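PDB 7L15: T cell receptor mu chain from Monodelphis domestica, which pairs with a gamma chain to form the marsupial gamma-mu T cell receptor, whose immunoglobulin domains probably serve antigen recognition at the T cell surface. Local coordinates for residues 30-35 with 101-106; 179-182 with 186-189. One frame throughout, in Å; residues are numbered along the deposited sequence.

Interaction 1: 30-35 with 101-106; sequences KTLSLK and GQYHCA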
loop_
_atom_site.group_PDB
_atom_site.type_symbol
_atom_site.label_atom_id
_atom_site.label_comp_id
_atom_site.label_asym_id
_atom_site.label_seq_id
_atom_site.Cartn_x
_atom_site.Cartn_y
_atom_site.Cartn_z
ATOM N N LYS A 30 -15.630 6.767 -13.768
ATOM C CA LYS A 30 -15.111 7.476 -14.927
ATOM C C LYS A 30 -14.035 6.654 -15.632
ATOM O O LYS A 30 -13.576 5.613 -15.152
ATOM C CB LYS A 30 -14.545 8.839 -14.527
ATOM C CG LYS A 30 -15.592 9.837 -14.030
ATOM C CD LYS A 30 -16.366 10.446 -15.167
ATOM C CE LYS A 30 -16.953 11.788 -14.764
ATOM N NZ LYS A 30 -18.372 11.858 -15.184
ATOM N N THR A 31 -13.626 7.143 -16.791
ATOM C CA THR A 31 -12.605 6.490 -17.587
ATOM C C THR A 31 -11.273 7.198 -17.379
ATOM O O THR A 31 -11.194 8.427 -17.452
ATOM C CB THR A 31 -13.001 6.484 -19.060
ATOM O OG1 THR A 31 -14.133 5.618 -19.228
ATOM C CG2 THR A 31 -11.832 5.991 -19.944
ATOM N N LEU A 32 -10.238 6.420 -17.103
ATOM C CA LEU A 32 -8.888 6.945 -17.012
ATOM C C LEU A 32 -8.264 6.955 -18.405
ATOM O O LEU A 32 -8.312 5.948 -19.110
ATOM C CB LEU A 32 -8.062 6.090 -16.054
ATOM C CG LEU A 32 -6.621 6.542 -15.824
ATOM C CD1 LEU A 32 -6.626 7.919 -15.177
ATOM C CD2 LEU A 32 -5.894 5.532 -14.963
ATOM N N SER A 33 -7.680 8.087 -18.800
ATOM C CA SER A 33 -6.925 8.187 -20.049
ATOM C C SER A 33 -5.555 8.784 -19.761
ATOM O O SER A 33 -5.457 9.964 -19.428
ATOM C CB SER A 33 -7.661 9.049 -21.075
ATOM O OG SER A 33 -9.043 8.757 -21.081
ATOM N N LEU A 34 -4.494 7.994 -19.917
ATOM C CA LEU A 34 -3.146 8.492 -19.690
ATOM C C LEU A 34 -2.367 8.500 -20.995
ATOM O O LEU A 34 -2.631 7.711 -21.906
ATOM C CB LEU A 34 -2.397 7.649 -18.649
ATOM C CG LEU A 34 -3.074 7.538 -17.275
ATOM C CD1 LEU A 34 -2.186 6.850 -16.244
ATOM C CD2 LEU A 34 -3.482 8.906 -16.768
ATOM N N LYS A 35 -1.395 9.398 -21.072
ATOM C CA LYS A 35 -0.502 9.476 -22.215
ATOM C C LYS A 35 0.929 9.292 -21.726
ATOM O O LYS A 35 1.290 9.766 -20.647
ATOM C CB LYS A 35 -0.658 10.818 -22.960
ATOM C CG LYS A 35 0.385 11.023 -24.048
ATOM C CD LYS A 35 0.035 12.170 -24.990
ATOM C CE LYS A 35 -0.059 13.486 -24.253
ATOM N NZ LYS A 35 0.241 14.623 -25.156
ATOM N N GLY A 101 -3.198 5.087 -7.439
ATOM C CA GLY A 101 -1.788 4.807 -7.316
ATOM C C GLY A 101 -0.995 5.599 -8.340
ATOM O O GLY A 101 -1.480 6.567 -8.920
ATOM N N GLN A 102 0.247 5.173 -8.526
ATOM C CA GLN A 102 1.170 5.830 -9.434
ATOM C C GLN A 102 1.287 4.990 -10.702
ATOM O O GLN A 102 1.789 3.862 -10.659
ATOM C CB GLN A 102 2.536 6.002 -8.776
ATOM C CG GLN A 102 3.485 6.857 -9.588
ATOM C CD GLN A 102 3.303 8.340 -9.309
ATOM O OE1 GLN A 102 2.458 8.733 -8.493
ATOM N NE2 GLN A 102 4.115 9.173 -9.969
ATOM N N TYR A 103 0.853 5.548 -11.824
ATOM C CA TYR A 103 0.889 4.846 -13.103
ATOM C C TYR A 103 2.193 5.148 -13.841
ATOM O O TYR A 103 2.498 6.309 -14.127
ATOM C CB TYR A 103 -0.324 5.241 -13.944
ATOM C CG TYR A 103 -1.593 4.582 -13.462
ATOM C CD1 TYR A 103 -2.266 5.068 -12.352
ATOM C CD2 TYR A 103 -2.098 3.442 -14.098
ATOM C CE1 TYR A 103 -3.412 4.456 -11.891
ATOM C CE2 TYR A 103 -3.249 2.815 -13.640
ATOM C CZ TYR A 103 -3.896 3.326 -12.536
ATOM O OH TYR A 103 -5.037 2.724 -12.058
ATOM N N HIS A 104 2.942 4.103 -14.168
ATOM C CA HIS A 104 4.228 4.216 -14.836
ATOM C C HIS A 104 4.148 3.619 -16.231
ATOM O O HIS A 104 3.607 2.528 -16.418
ATOM C CB HIS A 104 5.328 3.508 -14.041
ATOM C CG HIS A 104 5.652 4.169 -12.744
ATOM N ND1 HIS A 104 6.697 5.054 -12.602
ATOM C CD2 HIS A 104 5.053 4.096 -11.530
ATOM C CE1 HIS A 104 6.747 5.474 -11.351
ATOM N NE2 HIS A 104 5.762 4.908 -10.679
ATOM N N CYS A 105 4.656 4.365 -17.200
ATOM C CA CYS A 105 5.039 3.833 -18.496
ATOM C C CYS A 105 6.366 3.079 -18.367
ATOM O O CYS A 105 7.269 3.508 -17.644
ATOM C CB CYS A 105 5.165 5.014 -19.453
ATOM S SG CYS A 105 5.466 4.791 -21.204
ATOM N N ALA A 106 6.485 1.947 -19.054
ATOM C CA ALA A 106 7.699 1.138 -18.967
ATOM C C ALA A 106 8.128 0.656 -20.348
ATOM O O ALA A 106 7.282 0.347 -21.187
ATOM C CB ALA A 106 7.502 -0.080 -18.046
#
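Leu32 and Leu34 reach from one strand toward Tyr103 on another, and each meets a different part of it. Leu32 comes from the opposing sheet, its side chain running against that of the tyrosine: with CG anti to the backbone N (chi1 -178°), its CD2 is carried over one face of the ring, 4.0 Å from the ring centroid and 18° off the normal, a CH-pi contact. The methyl sits off-centre toward the phenol end, so its nearest ring atom is Tyr103 CZ, 3.8 Å from Leu32 CD2. Leu34 instead crosses the tyrosine at about a right angle and works at the root of the side chain, its CD1 lying 3.4 Å from Tyr103 CB and 3.6 Å from Tyr103 CG. No hydrogen bond links the two segments; their nearest CA atoms, those of Leu34 and Tyr103, are 8.5 Å apart, a separation that the branched leucine side chains and the ring span together. Tyrosine suits its place because its ring fills apolar space while the hydrogen bond from its OH to Asp99 O satisfies its polar end. Cys105 forms the disulfide with Cys36, which follows the leucine-bearing segment. This face-to-face meeting of strands B and F, with the tyrosine of the tyrosine corner two residues before the cysteine of the intersheet disulfide, is characteristic of the core of an immunoglobulin V domain.

Interaction 2: 179-182 with 186-189; sequences LAPT and TYSA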
loop_
_atom_site.group_PDB
_atom_site.type_symbol
_atom_site.label_atom_id
_atom_site.label_comp_id
_atom_site.label_asym_id
_atom_site.label_seq_id
_atom_site.Cartn_x
_atom_site.Cartn_y
_atom_site.Cartn_z
ATOM N N LEU A 179 -10.055 8.626 8.598
ATOM C CA LEU A 179 -11.200 8.716 7.711
ATOM C C LEU A 179 -10.888 7.904 6.474
ATOM O O LEU A 179 -9.763 7.960 5.977
ATOM C CB LEU A 179 -11.477 10.184 7.342
ATOM C CG LEU A 179 -12.665 10.501 6.443
ATOM C CD1 LEU A 179 -13.469 11.646 7.029
ATOM C CD2 LEU A 179 -12.162 10.870 5.067
ATOM N N ALA A 180 -11.863 7.142 5.983
ATOM C CA ALA A 180 -11.615 6.331 4.793
ATOM C C ALA A 180 -12.905 6.116 4.024
ATOM O O ALA A 180 -13.984 6.036 4.625
ATOM C CB ALA A 180 -11.010 4.963 5.146
ATOM N N PRO A 181 -12.828 6.017 2.704
ATOM C CA PRO A 181 -14.004 5.613 1.925
ATOM C C PRO A 181 -14.363 4.161 2.174
ATOM O O PRO A 181 -13.525 3.347 2.562
ATOM C CB PRO A 181 -13.571 5.824 0.467
ATOM C CG PRO A 181 -12.073 5.954 0.512
ATOM C CD PRO A 181 -11.715 6.495 1.861
ATOM N N THR A 182 -15.636 3.847 1.962
ATOM C CA THR A 182 -16.130 2.481 1.970
ATOM C C THR A 182 -16.461 2.052 0.535
ATOM O O THR A 182 -16.337 2.830 -0.419
ATOM C CB THR A 182 -17.346 2.357 2.893
ATOM O OG1 THR A 182 -18.500 2.881 2.229
ATOM C CG2 THR A 182 -17.118 3.132 4.211
ATOM N N THR A 186 -19.556 5.889 0.325
ATOM C CA THR A 186 -19.631 6.821 1.446
ATOM C C THR A 186 -18.340 6.752 2.266
ATOM O O THR A 186 -17.435 5.959 1.993
ATOM C CB THR A 186 -20.861 6.522 2.305
ATOM O OG1 THR A 186 -20.722 5.227 2.897
ATOM C CG2 THR A 186 -22.119 6.528 1.430
ATOM N N TYR A 187 -18.246 7.610 3.266
ATOM C CA TYR A 187 -17.111 7.622 4.166
ATOM C C TYR A 187 -17.538 7.144 5.543
ATOM O O TYR A 187 -18.697 7.281 5.936
ATOM C CB TYR A 187 -16.502 9.027 4.281
ATOM C CG TYR A 187 -15.885 9.491 2.986
ATOM C CD1 TYR A 187 -16.664 10.093 1.984
ATOM C CD2 TYR A 187 -14.545 9.308 2.753
ATOM C CE1 TYR A 187 -16.090 10.518 0.814
ATOM C CE2 TYR A 187 -13.961 9.721 1.573
ATOM C CZ TYR A 187 -14.732 10.327 0.612
ATOM O OH TYR A 187 -14.136 10.734 -0.553
ATOM N N SER A 188 -16.582 6.577 6.263
ATOM C CA SER A 188 -16.729 6.308 7.676
ATOM C C SER A 188 -15.411 6.707 8.332
ATOM O O SER A 188 -14.405 6.943 7.662
ATOM C CB SER A 188 -17.138 4.840 7.939
ATOM O OG SER A 188 -16.031 3.963 7.892
ATOM N N ALA A 189 -15.430 6.851 9.645
ATOM C CA ALA A 189 -14.280 7.448 10.289
ATOM C C ALA A 189 -14.275 7.016 11.738
ATOM O O ALA A 189 -15.312 6.650 12.303
ATOM C CB ALA A 189 -14.301 8.981 10.172
#
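Leu179 starts the contact by meeting Ala189 in a non-hydrogen-bonded antiparallel pair, CB to CB 4.2 Å. The small methyl of Ala189 lets the strands pair closely here, and the leucine, its CG anti to the backbone N (chi1 -178°), brings CD2 to 3.7 Å from Tyr187 CD2, the two side chains slanting past each other. Ala180 then pairs with Ser188 through two backbone hydrogen bonds, Ala180 N to Ser188 O and Ser188 N to Ala180 O, both 3.1 Å and nearly straight. Pro181, which has no N-H to give, occupies a non-hydrogen-bonded position opposite Tyr187, where none is needed across the pair; its CD lies 3.9 Å from Tyr187 CE2. On the same residue, Pro181 CA makes a CA-H...O contact with Thr186 O at 3.4 Å. At Thr182 the strand has ended, yet its N still donates to Thr186 O at 2.8 Å. Thr182 OG1, placed between its own N and carbonyl carbon (chi1 78°), lies 3.3 Å from that same Thr186 O, while its hydroxyl is hydrogen-bonded to Ser184 in the connecting turn. Its CG2 reaches across the hairpin to the Ser188 side chain, 3.9 Å from Ser188 OG. Together these contacts close the tip of the beta hairpin formed by strands 175-181 and 187-194. Strand 148-156 flanks the second of these, Phe156 packing on Leu179, Tyr187 and Ala189, and Ala180 and Ser188 face the gamma chain, whose Trp189 hydrogen-bonds to Ser188 OG.

Overall arrangement
The two contacts belong to successive immunoglobulin domains, interaction 1 to the V-set and interaction 2 to the C1-set domain. Their centres are 25 Å apart and their nearest atoms about 12 Å. They differ in kind: residues 30-35 and 101-106 join opposing sheets by side chains alone, whereas 179-182 and 186-189 are neighbours in one sheet, bonded through their backbones. Pro181 packs on Leu97 of the V domain, and Tyr187 packs on Pro130 in the connection between the domains, so this hairpin end lies at the junction. The gamma chain reaches both regions: its Pro46 packs on His104, on the side of segment 101-106 turned away from 30-35, and its Gln173 on Ala180, Thr182 and Ser188.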